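Local structure of PfVFT1 (Plasmodium falciparum, 5JKQ) at residues A[11-14]-A[15-19]; A[22-25]-A[26-30]; A[67-70]-A[71-75]; A[104-107]-A[108-112]; A[144-147]-A[148-151]. The protein is of unconfirmed function but has the bi-lobed Venus flytrap architecture of solute-binding proteins, consistent with capture of a small ligand between two lobes. The protein carries 3 engineered substitutions. All blocks are in the same frame, centred on the assembly; numbering follows the deposited sequence.

In the fold
All five contacts are local, each joining residues a few positions apart, and all lie in one lobe of the bi-lobed chain. Contacts 1 and 2 open and close helix 14-29, with centres about 17 Å apart. Contact 3 forms helix 68-75, whose start is tied to contact 1, centres about 11 Å apart, by a salt bridge. Contact 4 lies on helix 102-118 and packs on contact 2 through Leu27 and Ile110. Contact 5, last along the chain, spans strand 146-147 of the three-stranded parallel sheet and the loop after it, and meets Met107 of contact 4. Helices and sheet thus interlock around Leu16, Met107 and Trp111, probably as the core of one jaw of the flytrap.

Contact 1. Residues A[11-14]-A[15-19]; sequences NKAK and RLIDI. Engineered in segment 11-14: Ala13 (natural residue Ser).
Lys14 and Asp18, one turn apart, form the charged part of this helix start. The lysine chain bends at chi2 and again at chi4, which swings NZ back to 2.6 Å from OD2 of Asp18, on the syn lone pair of that oxygen. Backbone bonds run alongside: Ile17 N donates to Ala13 O at 2.9 Å, and Asp18 N to Lys14 O at 3.0 Å. Before the helix, Asn11 OD1 accepts from Ala13 N at 2.9 Å, an Asx turn in which the donor stands above the carbonyl plane. A water accepts weakly from Leu16 N and donates to Lys12 O. The apolar part is slight: CB of Ala13, an engineered residue at the N-cap, lies 4.2 Å from Ile17 CD1. Arg15 leaves the turn for a salt bridge with Asp67, while Leu16 packs on Val68 and Ile72 of helix 68-75, on Trp111 of helix 102-118 and on Phe280 of strand 265-281.

Contact 2. Residues A[22-25]-A[26-30]; sequences AAVK and ELIQN
With CG anti to the backbone N (chi1 -180°) and every later torsion extended, Lys25 runs straight out from the helix, while Gln29 starts with CG beside its own backbone N (chi1 -71°), which lays CG over the carbonyl oxygen of Lys25 at 3.3 Å. The two chains pass at an angle, Lys25 CE lying 3.9 Å from Gln29 NE2. The lysine ammonium goes elsewhere: NZ donates to Asn55 OD1 and Leu53 O, which hold the end of this buried chain in place. On another side of the helix, Val24 CG1 meets Ile28 CD1 at 3.9 Å, methyl against methyl. The backbone shows the i to i+4 hydrogen bonding of an alpha-helix, here in its last turns. Glu26 N, Leu27 N, Ile28 N and Gln29 N each donate to the carbonyl four residues back, the bond from Leu27 N to Ala23 O being 2.8 Å long and lying in the carbonyl plane. Ile28 N also donates weakly to Lys25 O, so that oxygen takes two N-H groups. Leu27 folds its CG to 3.4 Å from Ala23 O and presses its branches on Ile110 and Thr113 of helix 102-118 and on Leu33 of helix 32-39, whereas Ile28 turns to Ile47 and Ile50. Asn30 is the first residue beyond the helix, and its OD1 accepts from Glu32 N as the chain turns into helix 32-39.

Contact 3. Residues A[67-70]-A[71-75]; sequences DVLS and EIIKK
Three bonds of the i to i+4 kind, Ile72 N to Val68 O, Ile73 N to Leu69 O and Lys74 N to Ser70 O, hold the short helix 68-75 together, with Glu71 N adding a weak bond to Val68 O. Among the side chains, Val68 CG1 meets Ile72 CD1 at 3.8 Å, and Leu69 sets its CG 3.9 Å from Ile73 CD1. Both isoleucines hold CG1 beside the backbone N (chi1 -68° in Ile72), which folds the branch back over the preceding turn; Ile73 CG1 comes to 3.1 Å from Leu69 O. Lys74 lays CG and CD along the carbonyl oxygen of Ser70, CG at 3.4 Å. Ile72 packs on Leu16 and Trp111 and against the imidazole of His145, and Ile73 on Ile118. Asp67 is the N-cap: its OD1 accepts from Ser70 N at 3.1 Å, approached from above the carboxylate plane. Ser70 OG is hydrogen-bonded to Ile65 O. The buried carboxylate of Asp67 therefore serves a helix start while its OD2 faces the charge of Arg15, and that positive partner together with the helix N-terminus would probably favour its ionised form.

Contact 4. Residues A[104-107]-A[108-112]; sequences PDVM and YIIWE
Met107 and Trp111 make the closely packed, buried side of this contact. They lie side by side and point the same way, and the selenium of the selenomethionine sits at the edge of the indole, 3.6 Å from NE1 and 4.5 Å from the centroid of the five-membered ring, a Met-aromatic contact. CG anti to the backbone N (chi1 -175°) and a bend at chi2 (63°) bring the selenium there; the bend at chi3 only directs the CE methyl. Trp111 NE1 is buried without a hydrogen-bonding partner in the model. Next to this pair, Val106 CG1 and Ile110 CD1 run alongside each other at 3.9 Å. The other flank is partly exposed and more polar. Here the Tyr108 ring has Pro104 O over one face, 3.1 Å above its plane and offset toward the rim, and Asp105 OD1 at its edge, 3.6 Å from CD2; carboxylate and ring planes are 57° apart. Looser is the apolar touch of Pro104 CB on Tyr108 CE2, at 4.0 Å. Asp105 OD2 is hydrogen-bonded to His40 NE2, and Tyr108 OH to Pro99 O. Ile110 faces Val24 and Leu27 of helix 14-29, Val106 and Ile109 rest on Leu36 of helix 32-39, and Met107, Tyr108 and Trp111 pack on strand 126-132.

Contact 5. Residues A[144-147]-A[148-151]; sequences IHMT and DNYF
Thr147 OG1 is gripped from two directions: it donates to Asp148 O at 3.1 Å and is hydrogen-bonded to the backbone N of Tyr279. OG1 stands between the backbone N and the carbonyl carbon (chi1 69°), the torsion that turns it toward the next carbonyl. Thr147 CB approaches the Phe151 ring obliquely, 3.7 Å from CD2, while Tyr150 CE1 lies over the centre of one ring face, 3.7 Å above it. Asp148 shapes the bend: OD1 accepts from Tyr150 N at 3.1 Å through its anti lone pair, an Asx turn, and OD2 is hydrogen-bonded to the hydroxyls of Tyr129 and Tyr94. With those three partners, the buried carboxylate is well satisfied. Met146 CE, of a selenomethionine, comes 4.2 Å from Asn149 OD1, which bonds to Tyr20 OH. The segment leaves strand 146-147, an outer strand of the parallel sheet beside strand 77-83, with helix 135-140 against Thr147 and Phe151, and with helix 102-118 and strand 265-281 against Met146 and Asn149.

Contact 1. Residues A[11-14]-A[15-19]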
loop_
_atom_site.group_PDB
_atom_site.type_symbol
_atom_site.label_atom_id
_atom_site.label_comp_id
_atom_site.label_asym_id
_atom_site.label_seq_id
_atom_site.Cartn_x
_atom_site.Cartn_y
_atom_site.Cartn_z
ATOM N N ASN A 11 -4.266 -23.148 5.079
ATOM C CA ASN A 11 -4.428 -21.701 5.055
ATOM C C ASN A 11 -5.891 -21.342 5.285
ATOM O O ASN A 11 -6.717 -21.462 4.380
ATOM C CB ASN A 11 -3.935 -21.126 3.724
ATOM C CG ASN A 11 -3.876 -19.607 3.721
ATOM O OD1 ASN A 11 -4.418 -18.948 4.607
ATOM N ND2 ASN A 11 -3.221 -19.046 2.714
ATOM N N LYS A 12 -6.209 -20.915 6.502
ATOM C CA LYS A 12 -7.583 -20.588 6.863
ATOM C C LYS A 12 -8.030 -19.249 6.275
ATOM O O LYS A 12 -9.197 -18.877 6.384
ATOM C CB LYS A 12 -7.739 -20.565 8.386
ATOM C CG LYS A 12 -7.504 -21.913 9.065
ATOM C CD LYS A 12 -8.190 -21.972 10.424
ATOM C CE LYS A 12 -7.952 -23.300 11.127
ATOM N NZ LYS A 12 -6.529 -23.482 11.527
ATOM N N ALA A 13 -7.097 -18.534 5.652
ATOM C CA ALA A 13 -7.385 -17.232 5.056
ATOM C C ALA A 13 -7.363 -17.286 3.530
ATOM O O ALA A 13 -7.490 -16.255 2.869
ATOM C CB ALA A 13 -6.385 -16.200 5.555
ATOM N N LYS A 14 -7.207 -18.482 2.967
ATOM C CA LYS A 14 -7.048 -18.618 1.522
ATOM C C LYS A 14 -8.272 -18.113 0.766
ATOM O O LYS A 14 -8.153 -17.298 -0.148
ATOM C CB LYS A 14 -6.777 -20.072 1.139
ATOM C CG LYS A 14 -6.230 -20.230 -0.276
ATOM C CD LYS A 14 -6.882 -21.390 -0.997
ATOM C CE LYS A 14 -6.347 -21.566 -2.406
ATOM N NZ LYS A 14 -6.629 -20.389 -3.277
ATOM N N ARG A 15 -9.447 -18.602 1.146
ATOM C CA ARG A 15 -10.681 -18.206 0.481
ATOM C C ARG A 15 -10.998 -16.734 0.749
ATOM O O ARG A 15 -11.565 -16.051 -0.103
ATOM C CB ARG A 15 -11.839 -19.094 0.936
ATOM C CG ARG A 15 -13.103 -18.938 0.110
ATOM C CD ARG A 15 -14.030 -20.125 0.313
ATOM N NE ARG A 15 -14.427 -20.280 1.715
ATOM C CZ ARG A 15 -15.678 -20.228 2.169
ATOM N NH1 ARG A 15 -16.704 -20.025 1.346
ATOM N NH2 ARG A 15 -15.909 -20.386 3.466
ATOM N N LEU A 16 -10.625 -16.254 1.931
ATOM C CA LEU A 16 -10.788 -14.845 2.271
ATOM C C LEU A 16 -9.949 -13.973 1.337
ATOM O O LEU A 16 -10.405 -12.931 0.873
ATOM C CB LEU A 16 -10.400 -14.597 3.732
ATOM C CG LEU A 16 -10.209 -13.145 4.184
ATOM C CD1 LEU A 16 -11.492 -12.337 4.015
ATOM C CD2 LEU A 16 -9.728 -13.099 5.630
ATOM N N ILE A 17 -8.725 -14.413 1.060
ATOM C CA ILE A 17 -7.827 -13.681 0.173
ATOM C C ILE A 17 -8.343 -13.706 -1.264
ATOM O O ILE A 17 -8.251 -12.710 -1.980
ATOM C CB ILE A 17 -6.395 -14.266 0.224
ATOM C CG1 ILE A 17 -5.778 -14.018 1.598
ATOM C CG2 ILE A 17 -5.491 -13.640 -0.843
ATOM C CD1 ILE A 17 -4.630 -14.937 1.926
ATOM N N ASP A 18 -8.890 -14.844 -1.678
ATOM C CA ASP A 18 -9.346 -15.011 -3.053
ATOM C C ASP A 18 -10.588 -14.174 -3.351
ATOM O O ASP A 18 -10.649 -13.495 -4.375
ATOM C CB ASP A 18 -9.630 -16.485 -3.347
ATOM C CG ASP A 18 -8.381 -17.344 -3.273
ATOM O OD1 ASP A 18 -7.273 -16.812 -3.501
ATOM O OD2 ASP A 18 -8.507 -18.553 -2.992
ATOM N N ILE A 19 -11.579 -14.226 -2.467
ATOM C CA ILE A 19 -12.792 -13.446 -2.672
ATOM C C ILE A 19 -12.464 -11.961 -2.553
ATOM O O ILE A 19 -13.086 -11.120 -3.200
ATOM C CB ILE A 19 -13.902 -13.840 -1.671
ATOM C CG1 ILE A 19 -15.260 -13.338 -2.166
ATOM C CG2 ILE A 19 -13.592 -13.327 -0.259
ATOM C CD1 ILE A 19 -16.437 -14.079 -1.568
HETATM O O HOH W 1 -11.013 -17.976 4.374
#

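Contact 2. Residues A[22-25]-A[26-30]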
loop_
_atom_site.group_PDB
_atom_site.type_symbol
_atom_site.label_atom_id
_atom_site.label_comp_id
_atom_site.label_asym_id
_atom_site.label_seq_id
_atom_site.Cartn_x
_atom_site.Cartn_y
_atom_site.Cartn_z
ATOM N N ALA A 22 -10.967 -11.152 -5.816
ATOM C CA ALA A 22 -12.036 -11.205 -6.800
ATOM C C ALA A 22 -12.876 -9.934 -6.759
ATOM O O ALA A 22 -13.339 -9.449 -7.793
ATOM C CB ALA A 22 -12.903 -12.420 -6.565
ATOM N N ALA A 23 -13.073 -9.397 -5.561
ATOM C CA ALA A 23 -13.847 -8.177 -5.400
ATOM C C ALA A 23 -13.103 -6.999 -6.020
ATOM O O ALA A 23 -13.694 -6.188 -6.732
ATOM C CB ALA A 23 -14.132 -7.920 -3.936
ATOM N N VAL A 24 -11.804 -6.919 -5.750
ATOM C CA VAL A 24 -10.958 -5.882 -6.331
ATOM C C VAL A 24 -11.027 -5.940 -7.854
ATOM O O VAL A 24 -11.127 -4.909 -8.519
ATOM C CB VAL A 24 -9.493 -6.025 -5.866
ATOM C CG1 VAL A 24 -8.577 -5.058 -6.609
ATOM C CG2 VAL A 24 -9.396 -5.787 -4.368
ATOM N N LYS A 25 -10.983 -7.154 -8.397
ATOM C CA LYS A 25 -11.074 -7.355 -9.836
ATOM C C LYS A 25 -12.380 -6.776 -10.369
ATOM O O LYS A 25 -12.398 -6.093 -11.393
ATOM C CB LYS A 25 -10.971 -8.842 -10.176
ATOM C CG LYS A 25 -11.050 -9.146 -11.663
ATOM C CD LYS A 25 -10.805 -10.620 -11.937
ATOM C CE LYS A 25 -10.883 -10.932 -13.419
ATOM N NZ LYS A 25 -10.545 -12.352 -13.695
ATOM N N GLU A 26 -13.470 -7.042 -9.657
ATOM C CA GLU A 26 -14.774 -6.527 -10.047
ATOM C C GLU A 26 -14.818 -5.005 -9.922
ATOM O O GLU A 26 -15.399 -4.323 -10.768
ATOM C CB GLU A 26 -15.878 -7.162 -9.200
ATOM C CG GLU A 26 -17.259 -6.598 -9.475
ATOM C CD GLU A 26 -18.370 -7.572 -9.142
ATOM O OE1 GLU A 26 -18.371 -8.690 -9.699
ATOM O OE2 GLU A 26 -19.245 -7.217 -8.325
ATOM N N LEU A 27 -14.198 -4.478 -8.869
ATOM C CA LEU A 27 -14.175 -3.037 -8.636
ATOM C C LEU A 27 -13.379 -2.309 -9.718
ATOM O O LEU A 27 -13.575 -1.115 -9.948
ATOM C CB LEU A 27 -13.589 -2.725 -7.257
ATOM C CG LEU A 27 -14.523 -2.972 -6.068
ATOM C CD1 LEU A 27 -13.777 -2.783 -4.762
ATOM C CD2 LEU A 27 -15.738 -2.052 -6.114
ATOM N N ILE A 28 -12.485 -3.036 -10.378
ATOM C CA ILE A 28 -11.701 -2.490 -11.479
ATOM C C ILE A 28 -12.502 -2.577 -12.774
ATOM O O ILE A 28 -12.415 -1.696 -13.628
ATOM C CB ILE A 28 -10.353 -3.231 -11.619
ATOM C CG1 ILE A 28 -9.443 -2.853 -10.450
ATOM C CG2 ILE A 28 -9.659 -2.887 -12.939
ATOM C CD1 ILE A 28 -8.244 -3.751 -10.273
ATOM N N GLN A 29 -13.292 -3.638 -12.905
ATOM C CA GLN A 29 -14.153 -3.818 -14.067
ATOM C C GLN A 29 -15.285 -2.792 -14.099
ATOM O O GLN A 29 -15.612 -2.261 -15.159
ATOM C CB GLN A 29 -14.743 -5.232 -14.083
ATOM C CG GLN A 29 -13.742 -6.329 -14.411
ATOM C CD GLN A 29 -14.317 -7.724 -14.231
ATOM O OE1 GLN A 29 -15.274 -7.926 -13.481
ATOM N NE2 GLN A 29 -13.732 -8.694 -14.921
ATOM N N ASN A 30 -15.884 -2.523 -12.941
ATOM C CA ASN A 30 -17.048 -1.642 -12.877
ATOM C C ASN A 30 -16.692 -0.177 -12.604
ATOM O O ASN A 30 -17.571 0.635 -12.313
ATOM C CB ASN A 30 -18.031 -2.149 -11.813
ATOM C CG ASN A 30 -17.458 -2.114 -10.408
ATOM O OD1 ASN A 30 -16.415 -1.517 -10.158
ATOM N ND2 ASN A 30 -18.156 -2.752 -9.476
#

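Contact 3. Residues A[67-70]-A[71-75]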
loop_
_atom_site.group_PDB
_atom_site.type_symbol
_atom_site.label_atom_id
_atom_site.label_comp_id
_atom_site.label_asym_id
_atom_site.label_seq_id
_atom_site.Cartn_x
_atom_site.Cartn_y
_atom_site.Cartn_z
ATOM N N ASP A 67 -12.906 -22.314 7.640
ATOM C CA ASP A 67 -11.922 -21.260 7.413
ATOM C C ASP A 67 -12.393 -19.929 7.994
ATOM O O ASP A 67 -13.457 -19.853 8.609
ATOM C CB ASP A 67 -11.629 -21.125 5.913
ATOM C CG ASP A 67 -12.833 -20.658 5.110
ATOM O OD1 ASP A 67 -13.964 -20.683 5.638
ATOM O OD2 ASP A 67 -12.642 -20.275 3.936
ATOM N N VAL A 68 -11.591 -18.889 7.802
ATOM C CA VAL A 68 -11.894 -17.566 8.341
ATOM C C VAL A 68 -13.146 -16.971 7.699
ATOM O O VAL A 68 -13.945 -16.329 8.377
ATOM C CB VAL A 68 -10.696 -16.603 8.140
ATOM C CG1 VAL A 68 -11.085 -15.148 8.416
ATOM C CG2 VAL A 68 -9.538 -17.020 9.033
ATOM N N LEU A 69 -13.320 -17.182 6.397
ATOM C CA LEU A 69 -14.441 -16.574 5.693
ATOM C C LEU A 69 -15.768 -17.092 6.237
ATOM O O LEU A 69 -16.734 -16.339 6.344
ATOM C CB LEU A 69 -14.356 -16.835 4.187
ATOM C CG LEU A 69 -15.357 -16.028 3.351
ATOM C CD1 LEU A 69 -15.022 -14.543 3.385
ATOM C CD2 LEU A 69 -15.406 -16.527 1.919
ATOM N N SER A 70 -15.813 -18.373 6.589
ATOM C CA SER A 70 -17.023 -18.963 7.152
ATOM C C SER A 70 -17.398 -18.307 8.480
ATOM O O SER A 70 -18.579 -18.186 8.805
ATOM C CB SER A 70 -16.846 -20.468 7.340
ATOM O OG SER A 70 -16.929 -21.145 6.098
ATOM N N GLU A 71 -16.394 -17.886 9.244
ATOM C CA GLU A 71 -16.642 -17.169 10.490
ATOM C C GLU A 71 -17.242 -15.799 10.189
ATOM O O GLU A 71 -18.217 -15.381 10.817
ATOM C CB GLU A 71 -15.352 -17.014 11.298
ATOM C CG GLU A 71 -14.688 -18.331 11.674
ATOM C CD GLU A 71 -13.400 -18.134 12.452
ATOM O OE1 GLU A 71 -13.090 -16.979 12.816
ATOM O OE2 GLU A 71 -12.697 -19.135 12.701
ATOM N N ILE A 72 -16.649 -15.110 9.220
ATOM C CA ILE A 72 -17.127 -13.800 8.790
ATOM C C ILE A 72 -18.571 -13.896 8.305
ATOM O O ILE A 72 -19.396 -13.037 8.616
ATOM C CB ILE A 72 -16.227 -13.223 7.671
ATOM C CG1 ILE A 72 -14.843 -12.900 8.232
ATOM C CG2 ILE A 72 -16.830 -11.956 7.056
ATOM C CD1 ILE A 72 -13.765 -12.794 7.176
ATOM N N ILE A 73 -18.867 -14.953 7.556
ATOM C CA ILE A 73 -20.194 -15.147 6.977
ATOM C C ILE A 73 -21.252 -15.365 8.055
ATOM O O ILE A 73 -22.336 -14.783 7.994
ATOM C CB ILE A 73 -20.201 -16.343 5.994
ATOM C CG1 ILE A 73 -19.404 -15.985 4.741
ATOM C CG2 ILE A 73 -21.627 -16.724 5.580
ATOM C CD1 ILE A 73 -19.073 -17.169 3.854
ATOM N N LYS A 74 -20.940 -16.200 9.041
ATOM C CA LYS A 74 -21.902 -16.535 10.086
ATOM C C LYS A 74 -22.236 -15.331 10.964
ATOM O O LYS A 74 -23.381 -15.157 11.378
ATOM C CB LYS A 74 -21.371 -17.683 10.943
ATOM C CG LYS A 74 -21.498 -19.044 10.273
ATOM C CD LYS A 74 -20.681 -20.109 10.989
ATOM C CE LYS A 74 -20.921 -21.485 10.387
ATOM N NZ LYS A 74 -19.776 -22.415 10.615
ATOM N N LYS A 75 -21.236 -14.497 11.235
ATOM C CA LYS A 75 -21.432 -13.315 12.070
ATOM C C LYS A 75 -21.818 -12.081 11.255
ATOM O O LYS A 75 -22.180 -11.052 11.825
ATOM C CB LYS A 75 -20.163 -13.022 12.874
ATOM C CG LYS A 75 -20.074 -13.782 14.190
ATOM C CD LYS A 75 -18.758 -14.532 14.325
ATOM C CE LYS A 75 -17.566 -13.586 14.394
ATOM N NZ LYS A 75 -16.273 -14.324 14.479
#

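Contact 4. Residues A[104-107]-A[108-112]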
loop_
_atom_site.group_PDB
_atom_site.type_symbol
_atom_site.label_atom_id
_atom_site.label_comp_id
_atom_site.label_asym_id
_atom_site.label_seq_id
_atom_site.Cartn_x
_atom_site.Cartn_y
_atom_site.Cartn_z
ATOM N N PRO A 104 -10.238 4.054 3.977
ATOM C CA PRO A 104 -11.452 3.449 4.537
ATOM C C PRO A 104 -12.515 3.186 3.473
ATOM O O PRO A 104 -13.130 2.118 3.477
ATOM C CB PRO A 104 -11.933 4.496 5.546
ATOM C CG PRO A 104 -10.706 5.202 5.955
ATOM C CD PRO A 104 -9.832 5.253 4.731
ATOM N N ASP A 105 -12.724 4.146 2.573
ATOM C CA ASP A 105 -13.712 3.992 1.509
ATOM C C ASP A 105 -13.367 2.828 0.585
ATOM O O ASP A 105 -14.262 2.162 0.067
ATOM C CB ASP A 105 -13.833 5.276 0.681
ATOM C CG ASP A 105 -14.776 6.294 1.299
ATOM O OD1 ASP A 105 -15.562 5.931 2.200
ATOM O OD2 ASP A 105 -14.737 7.464 0.866
ATOM N N VAL A 106 -12.074 2.596 0.370
ATOM C CA VAL A 106 -11.623 1.458 -0.428
ATOM C C VAL A 106 -12.051 0.149 0.228
ATOM O O VAL A 106 -12.567 -0.749 -0.439
ATOM C CB VAL A 106 -10.082 1.467 -0.614
ATOM C CG1 VAL A 106 -9.571 0.127 -1.165
ATOM C CG2 VAL A 106 -9.665 2.609 -1.529
HETATM N N MSE A 107 -11.838 0.043 1.535
HETATM C CA MSE A 107 -12.160 -1.185 2.251
HETATM C C MSE A 107 -13.669 -1.405 2.286
HETATM O O MSE A 107 -14.136 -2.544 2.257
HETATM C CB MSE A 107 -11.598 -1.153 3.673
HETATM C CG MSE A 107 -11.784 -2.459 4.435
HETATM SE SE MSE A 107 -10.830 -3.958 3.621
HETATM C CE MSE A 107 -9.106 -3.691 4.485
ATOM N N TYR A 108 -14.427 -0.313 2.344
ATOM C CA TYR A 108 -15.885 -0.396 2.368
ATOM C C TYR A 108 -16.433 -0.970 1.064
ATOM O O TYR A 108 -17.253 -1.886 1.085
ATOM C CB TYR A 108 -16.505 0.983 2.622
ATOM C CG TYR A 108 -16.219 1.564 3.990
ATOM C CD1 TYR A 108 -16.117 0.748 5.110
ATOM C CD2 TYR A 108 -16.052 2.931 4.161
ATOM C CE1 TYR A 108 -15.856 1.278 6.360
ATOM C CE2 TYR A 108 -15.789 3.470 5.407
ATOM C CZ TYR A 108 -15.693 2.638 6.501
ATOM O OH TYR A 108 -15.432 3.172 7.743
ATOM N N ILE A 109 -15.987 -0.436 -0.069
ATOM C CA ILE A 109 -16.520 -0.878 -1.353
ATOM C C ILE A 109 -16.072 -2.306 -1.676
ATOM O O ILE A 109 -16.772 -3.033 -2.380
ATOM C CB ILE A 109 -16.112 0.068 -2.505
ATOM C CG1 ILE A 109 -14.587 0.182 -2.606
ATOM C CG2 ILE A 109 -16.759 1.436 -2.304
ATOM C CD1 ILE A 109 -14.107 0.935 -3.826
ATOM N N ILE A 110 -14.918 -2.712 -1.156
ATOM C CA ILE A 110 -14.449 -4.080 -1.361
ATOM C C ILE A 110 -15.411 -5.047 -0.685
ATOM O O ILE A 110 -15.810 -6.046 -1.281
ATOM C CB ILE A 110 -13.010 -4.282 -0.828
ATOM C CG1 ILE A 110 -12.009 -3.679 -1.814
ATOM C CG2 ILE A 110 -12.689 -5.776 -0.628
ATOM C CD1 ILE A 110 -10.574 -3.646 -1.312
ATOM N N TRP A 111 -15.796 -4.736 0.550
ATOM C CA TRP A 111 -16.672 -5.614 1.317
ATOM C C TRP A 111 -18.142 -5.426 0.956
ATOM O O TRP A 111 -18.954 -6.325 1.172
ATOM C CB TRP A 111 -16.457 -5.399 2.816
ATOM C CG TRP A 111 -15.262 -6.153 3.306
ATOM C CD1 TRP A 111 -14.035 -5.643 3.612
ATOM C CD2 TRP A 111 -15.173 -7.567 3.514
ATOM N NE1 TRP A 111 -13.189 -6.652 4.008
ATOM C CE2 TRP A 111 -13.865 -7.842 3.957
ATOM C CE3 TRP A 111 -16.075 -8.626 3.374
ATOM C CZ2 TRP A 111 -13.437 -9.133 4.261
ATOM C CZ3 TRP A 111 -15.648 -9.907 3.677
ATOM C CH2 TRP A 111 -14.341 -10.148 4.115
ATOM N N GLU A 112 -18.484 -4.267 0.401
ATOM C CA GLU A 112 -19.810 -4.075 -0.175
ATOM C C GLU A 112 -19.968 -4.995 -1.380
ATOM O O GLU A 112 -21.017 -5.608 -1.576
ATOM C CB GLU A 112 -20.029 -2.615 -0.580
ATOM C CG GLU A 112 -20.346 -1.690 0.590
ATOM C CD GLU A 112 -20.257 -0.217 0.228
ATOM O OE1 GLU A 112 -20.101 0.104 -0.969
ATOM O OE2 GLU A 112 -20.343 0.625 1.149
#

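Contact 5. Residues A[144-147]-A[148-151]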
loop_
_atom_site.group_PDB
_atom_site.type_symbol
_atom_site.label_atom_id
_atom_site.label_comp_id
_atom_site.label_asym_id
_atom_site.label_seq_id
_atom_site.Cartn_x
_atom_site.Cartn_y
_atom_site.Cartn_z
ATOM N N ILE A 144 -7.899 -9.851 14.667
ATOM C CA ILE A 144 -8.459 -9.310 13.436
ATOM C C ILE A 144 -8.353 -10.336 12.315
ATOM O O ILE A 144 -7.501 -11.224 12.354
ATOM C CB ILE A 144 -7.740 -8.010 13.012
ATOM C CG1 ILE A 144 -6.220 -8.223 13.034
ATOM C CG2 ILE A 144 -8.146 -6.866 13.931
ATOM C CD1 ILE A 144 -5.405 -7.041 12.542
ATOM N N HIS A 145 -9.230 -10.217 11.324
ATOM C CA HIS A 145 -9.170 -11.063 10.139
ATOM C C HIS A 145 -8.225 -10.461 9.102
ATOM O O HIS A 145 -7.663 -11.176 8.269
ATOM C CB HIS A 145 -10.565 -11.238 9.534
ATOM C CG HIS A 145 -11.581 -11.767 10.496
ATOM N ND1 HIS A 145 -12.832 -11.206 10.640
ATOM C CD2 HIS A 145 -11.536 -12.812 11.357
ATOM C CE1 HIS A 145 -13.512 -11.878 11.551
ATOM N NE2 HIS A 145 -12.748 -12.858 12.002
HETATM N N MSE A 146 -8.043 -9.144 9.178
HETATM C CA MSE A 146 -7.351 -8.385 8.143
HETATM C C MSE A 146 -6.672 -7.134 8.656
HETATM O O MSE A 146 -7.126 -6.526 9.624
HETATM C CB MSE A 146 -8.333 -7.940 7.069
HETATM C CG MSE A 146 -8.630 -8.928 5.998
HETATM SE SE MSE A 146 -9.856 -8.075 4.759
HETATM C CE MSE A 146 -8.548 -7.228 3.593
ATOM N N THR A 147 -5.616 -6.726 7.964
ATOM C CA THR A 147 -5.094 -5.376 8.101
ATOM C C THR A 147 -5.809 -4.496 7.084
ATOM O O THR A 147 -6.435 -5.000 6.150
ATOM C CB THR A 147 -3.576 -5.304 7.862
ATOM O OG1 THR A 147 -3.295 -5.561 6.480
ATOM C CG2 THR A 147 -2.840 -6.312 8.736
ATOM N N ASP A 148 -5.721 -3.185 7.266
ATOM C CA ASP A 148 -6.210 -2.246 6.267
ATOM C C ASP A 148 -5.384 -2.417 4.992
ATOM O O ASP A 148 -4.322 -3.037 5.017
ATOM C CB ASP A 148 -6.122 -0.809 6.790
ATOM C CG ASP A 148 -6.945 0.163 5.970
ATOM O OD1 ASP A 148 -6.562 0.441 4.815
ATOM O OD2 ASP A 148 -7.970 0.659 6.488
ATOM N N ASN A 149 -5.868 -1.875 3.879
ATOM C CA ASN A 149 -5.177 -2.029 2.601
ATOM C C ASN A 149 -3.996 -1.077 2.416
ATOM O O ASN A 149 -3.180 -1.277 1.518
ATOM C CB ASN A 149 -6.152 -1.826 1.436
ATOM C CG ASN A 149 -7.307 -2.808 1.459
ATOM O OD1 ASN A 149 -7.126 -4.001 1.222
ATOM N ND2 ASN A 149 -8.507 -2.304 1.727
ATOM N N TYR A 150 -3.897 -0.044 3.251
ATOM C CA TYR A 150 -2.919 1.016 3.011
ATOM C C TYR A 150 -1.494 0.591 3.340
ATOM O O TYR A 150 -0.540 1.237 2.908
ATOM C CB TYR A 150 -3.280 2.289 3.798
ATOM C CG TYR A 150 -3.236 2.192 5.313
ATOM C CD1 TYR A 150 -2.036 2.017 5.994
ATOM C CD2 TYR A 150 -4.397 2.330 6.065
ATOM C CE1 TYR A 150 -1.999 1.946 7.373
ATOM C CE2 TYR A 150 -4.368 2.264 7.444
ATOM C CZ TYR A 150 -3.168 2.073 8.093
ATOM O OH TYR A 150 -3.134 2.007 9.466
ATOM N N PHE A 151 -1.349 -0.493 4.095
ATOM C CA PHE A 151 -0.032 -0.947 4.530
ATOM C C PHE A 151 0.890 -1.213 3.349
ATOM O O PHE A 151 0.461 -1.727 2.317
ATOM C CB PHE A 151 -0.159 -2.203 5.390
ATOM C CG PHE A 151 -0.665 -1.930 6.773
ATOM C CD1 PHE A 151 0.211 -1.578 7.785
ATOM C CD2 PHE A 151 -2.016 -2.007 7.058
ATOM C CE1 PHE A 151 -0.253 -1.316 9.057
ATOM C CE2 PHE A 151 -2.484 -1.745 8.328
ATOM C CZ PHE A 151 -1.602 -1.400 9.328
#